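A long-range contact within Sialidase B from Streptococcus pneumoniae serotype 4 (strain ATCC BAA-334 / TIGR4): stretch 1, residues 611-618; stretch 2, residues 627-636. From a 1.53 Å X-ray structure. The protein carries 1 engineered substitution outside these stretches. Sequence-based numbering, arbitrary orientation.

Stretch 1 611-618: YGYAYSAI
Stretch 2, residues 627-636: GVLFEKYDSW

Residues 611-618 and 627-636 meet as two antiparallel segments that bury 648 Å² between them, both sides summed. Strand 616-618 runs at 174° to strand 627-631, with axes 4.6 Å apart at closest approach. The register pairs Ser616 with Phe630 (CA to CA 4.1 Å), Ala617 with Leu629 (CA to CA 5.1 Å) and Ile618 with Val628 (CA to CA 4.6 Å). Only the middle pair is hydrogen-bonded: Ala617 N donates to Leu629 O at 2.8 Å, and Leu629 N to Ala617 O at 2.9 Å. Side chains of the flanking pairs share one face, where Ile618 CG2 (chi1 p, chi2 t) lies 3.8 Å from Val628 CG2 (chi1 t); Ala617 and Leu629 (chi1 t, chi2 p) share the other.

The largest covered areas belong to Gly612, Tyr613 and Ala614, which precede the strand. Gly612 (phi/psi -65/142) lies close against the opposing backbone, Gly612 CA 3.8 Å from Tyr633 CA. An ideal CB on Gly612 would fall 2.4 Å from Tyr633 CA and 2.9 Å from Asp634 N, both clashes, so the absence of a side chain permits this approach. One water links the segments, donating to Gly612 O at 2.8 Å and accepting from Lys632 NZ at 2.8 Å; Lys632 reaches it with chi1 to chi3 t and chi4 p.

Tyr613 (-157/116) directs its CA-to-CB bond away from the partner, yet its ring returns with chi1 -168° and chi2 -87°. Tyr613 CE2 comes 3.3 Å from Phe630 CD2, over one face of the Phe630 ring (chi1 67°, chi2 -82°). The Tyr613 and Phe630 ring planes differ by 24° and their centroids are 4.8 Å apart, but the rings are slid apart and barely overlap. The aromatic length also brings Tyr613 OH to 3.5 Å from Val628 CG1, while that hydroxyl is hydrogen-bonded elsewhere in the structure.

Ala614 adopts -120/-119 and points its CB toward the partner. The small Ala614 CB fits 3.1 Å from Ser635 OG (chi1 p) and 3.4 Å from Tyr633 O. Ala614 N donates to Glu631 O at 2.9 Å, with an N-H...O angle of 152°.

Glu631 (-80/105; chi1 -68°, chi2 173°, chi3 -15°) extends the pairing beyond the strand bridges. Glu631 N donates almost linearly to Tyr615 O (2.9 Å, 177°), and Glu631 OE1 accepts from Tyr615 N (3.0 Å, 151°). The buried carboxylate thus serves a backbone amide, and both its oxygens have further hydrogen bonds elsewhere in the structure.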

# COMPACT_ATOMS: atom_id res chain seq x y z
N TYR A 611 -1.08 9.24 -13.79
CA TYR A 611 -1.58 8.97 -12.45
C TYR A 611 -0.90 7.74 -11.84
O TYR A 611 -0.52 6.80 -12.57
CB TYR A 611 -3.10 8.83 -12.45
CG TYR A 611 -3.86 10.14 -12.50
CD1 TYR A 611 -3.22 11.34 -12.82
CD2 TYR A 611 -5.22 10.18 -12.20
CE1 TYR A 611 -3.92 12.53 -12.85
CE2 TYR A 611 -5.93 11.38 -12.24
CZ TYR A 611 -5.27 12.56 -12.56
OH TYR A 611 -5.94 13.76 -12.60
N GLY A 612 -0.70 7.76 -10.53
CA GLY A 612 0.11 6.78 -9.83
C GLY A 612 -0.40 5.35 -9.86
O GLY A 612 -1.60 5.08 -9.78
N TYR A 613 0.54 4.42 -9.98
CA TYR A 613 0.21 3.00 -9.90
C TYR A 613 1.47 2.26 -9.51
O TYR A 613 2.46 2.29 -10.24
CB TYR A 613 -0.28 2.50 -11.26
CG TYR A 613 -0.92 1.12 -11.24
CD1 TYR A 613 -0.17 -0.05 -11.36
CD2 TYR A 613 -2.30 1.00 -11.14
CE1 TYR A 613 -0.79 -1.32 -11.37
CE2 TYR A 613 -2.93 -0.24 -11.15
CZ TYR A 613 -2.17 -1.40 -11.25
OH TYR A 613 -2.85 -2.60 -11.25
N ALA A 614 1.46 1.62 -8.35
CA ALA A 614 2.67 0.99 -7.84
C ALA A 614 2.48 -0.51 -7.63
O ALA A 614 2.21 -1.21 -8.60
CB ALA A 614 3.20 1.71 -6.58
N TYR A 615 2.63 -1.00 -6.41
CA TYR A 615 2.42 -2.42 -6.17
C TYR A 615 0.95 -2.77 -6.37
O TYR A 615 0.06 -1.93 -6.17
CB TYR A 615 2.87 -2.85 -4.78
CG TYR A 615 4.36 -2.99 -4.58
CD1 TYR A 615 5.26 -2.11 -5.17
CD2 TYR A 615 4.88 -3.98 -3.75
CE1 TYR A 615 6.63 -2.24 -4.96
CE2 TYR A 615 6.23 -4.10 -3.54
CZ TYR A 615 7.10 -3.22 -4.13
OH TYR A 615 8.46 -3.33 -3.91
N SER A 616 0.71 -4.01 -6.76
CA SER A 616 -0.63 -4.41 -7.12
C SER A 616 -0.90 -5.88 -6.86
O SER A 616 0.01 -6.71 -6.76
CB SER A 616 -0.90 -4.08 -8.58
OG SER A 616 -0.14 -4.93 -9.43
N ALA A 617 -2.19 -6.18 -6.74
CA ALA A 617 -2.68 -7.53 -6.57
C ALA A 617 -3.81 -7.76 -7.56
O ALA A 617 -4.71 -6.91 -7.70
CB ALA A 617 -3.16 -7.71 -5.13
N ILE A 618 -3.77 -8.89 -8.26
CA ILE A 618 -4.88 -9.27 -9.12
C ILE A 618 -5.37 -10.69 -8.87
O ILE A 618 -4.59 -11.59 -8.57
CB ILE A 618 -4.55 -9.07 -10.62
CG1 ILE A 618 -3.32 -9.87 -11.04
CG2 ILE A 618 -4.40 -7.57 -10.96
CD1 ILE A 618 -3.11 -9.85 -12.56
N GLY A 627 -10.54 -8.85 -10.05
CA GLY A 627 -10.38 -7.88 -8.99
C GLY A 627 -8.95 -7.39 -8.93
O GLY A 627 -8.01 -8.19 -9.07
N VAL A 628 -8.78 -6.08 -8.75
CA VAL A 628 -7.45 -5.46 -8.67
C VAL A 628 -7.42 -4.62 -7.40
O VAL A 628 -8.27 -3.75 -7.20
CB VAL A 628 -7.15 -4.58 -9.90
CG1 VAL A 628 -5.71 -4.08 -9.86
CG2 VAL A 628 -7.40 -5.33 -11.20
N LEU A 629 -6.46 -4.91 -6.52
CA LEU A 629 -6.21 -4.10 -5.33
C LEU A 629 -4.81 -3.53 -5.51
O LEU A 629 -3.84 -4.28 -5.62
CB LEU A 629 -6.29 -4.96 -4.07
CG LEU A 629 -6.09 -4.23 -2.75
CD1 LEU A 629 -7.20 -3.22 -2.53
CD2 LEU A 629 -6.04 -5.24 -1.60
N PHE A 630 -4.71 -2.21 -5.55
CA PHE A 630 -3.43 -1.62 -5.94
C PHE A 630 -3.13 -0.31 -5.24
O PHE A 630 -4.05 0.40 -4.78
CB PHE A 630 -3.40 -1.40 -7.46
CG PHE A 630 -4.38 -0.36 -7.94
CD1 PHE A 630 -5.72 -0.67 -8.16
CD2 PHE A 630 -3.95 0.95 -8.19
CE1 PHE A 630 -6.63 0.29 -8.60
CE2 PHE A 630 -4.85 1.91 -8.65
CZ PHE A 630 -6.18 1.59 -8.85
N GLU A 631 -1.84 0.02 -5.19
CA GLU A 631 -1.39 1.29 -4.66
C GLU A 631 -1.58 2.36 -5.72
O GLU A 631 -0.82 2.42 -6.69
CB GLU A 631 0.09 1.16 -4.27
CG GLU A 631 0.33 0.21 -3.07
CD GLU A 631 1.80 -0.05 -2.79
OE1 GLU A 631 2.66 0.25 -3.66
OE2 GLU A 631 2.11 -0.51 -1.67
N LYS A 632 -2.59 3.21 -5.56
CA LYS A 632 -2.85 4.27 -6.52
C LYS A 632 -2.02 5.52 -6.21
O LYS A 632 -2.55 6.61 -5.95
CB LYS A 632 -4.34 4.62 -6.61
CG LYS A 632 -4.68 5.41 -7.87
CD LYS A 632 -6.14 5.83 -7.94
CE LYS A 632 -6.40 6.61 -9.22
NZ LYS A 632 -6.42 5.71 -10.40
N TYR A 633 -0.71 5.36 -6.23
CA TYR A 633 0.21 6.48 -6.05
C TYR A 633 1.58 6.03 -6.43
O TYR A 633 1.83 4.84 -6.67
CB TYR A 633 0.18 7.02 -4.61
CG TYR A 633 1.00 6.26 -3.58
CD1 TYR A 633 0.64 4.97 -3.18
CD2 TYR A 633 2.13 6.83 -3.02
CE1 TYR A 633 1.40 4.28 -2.23
CE2 TYR A 633 2.88 6.17 -2.07
CZ TYR A 633 2.52 4.89 -1.66
OH TYR A 633 3.29 4.25 -0.72
N ASP A 634 2.50 6.98 -6.53
CA ASP A 634 3.86 6.62 -6.86
C ASP A 634 4.61 6.33 -5.56
O ASP A 634 5.04 7.25 -4.85
CB ASP A 634 4.52 7.73 -7.66
CG ASP A 634 5.87 7.31 -8.19
OD1 ASP A 634 6.58 6.59 -7.47
OD2 ASP A 634 6.21 7.72 -9.33
N SER A 635 4.75 5.05 -5.25
CA SER A 635 5.32 4.62 -3.97
C SER A 635 6.85 4.70 -3.95
O SER A 635 7.48 4.35 -2.95
CB SER A 635 4.83 3.21 -3.61
OG SER A 635 5.43 2.24 -4.46
N TRP A 636 7.45 5.16 -5.05
CA TRP A 636 8.88 5.43 -5.06
C TRP A 636 9.13 6.90 -4.77
O TRP A 636 10.13 7.25 -4.13
CB TRP A 636 9.49 5.05 -6.42
CG TRP A 636 11.01 5.05 -6.41
CD1 TRP A 636 11.84 6.06 -6.80
CD2 TRP A 636 11.84 3.97 -6.00
NE1 TRP A 636 13.15 5.67 -6.65
CE2 TRP A 636 13.18 4.39 -6.16
CE3 TRP A 636 11.60 2.69 -5.51
CZ2 TRP A 636 14.27 3.57 -5.85
CZ3 TRP A 636 12.68 1.87 -5.20
CH2 TRP A 636 14.00 2.32 -5.37
O HOH W 1 -3.86 4.96 -11.36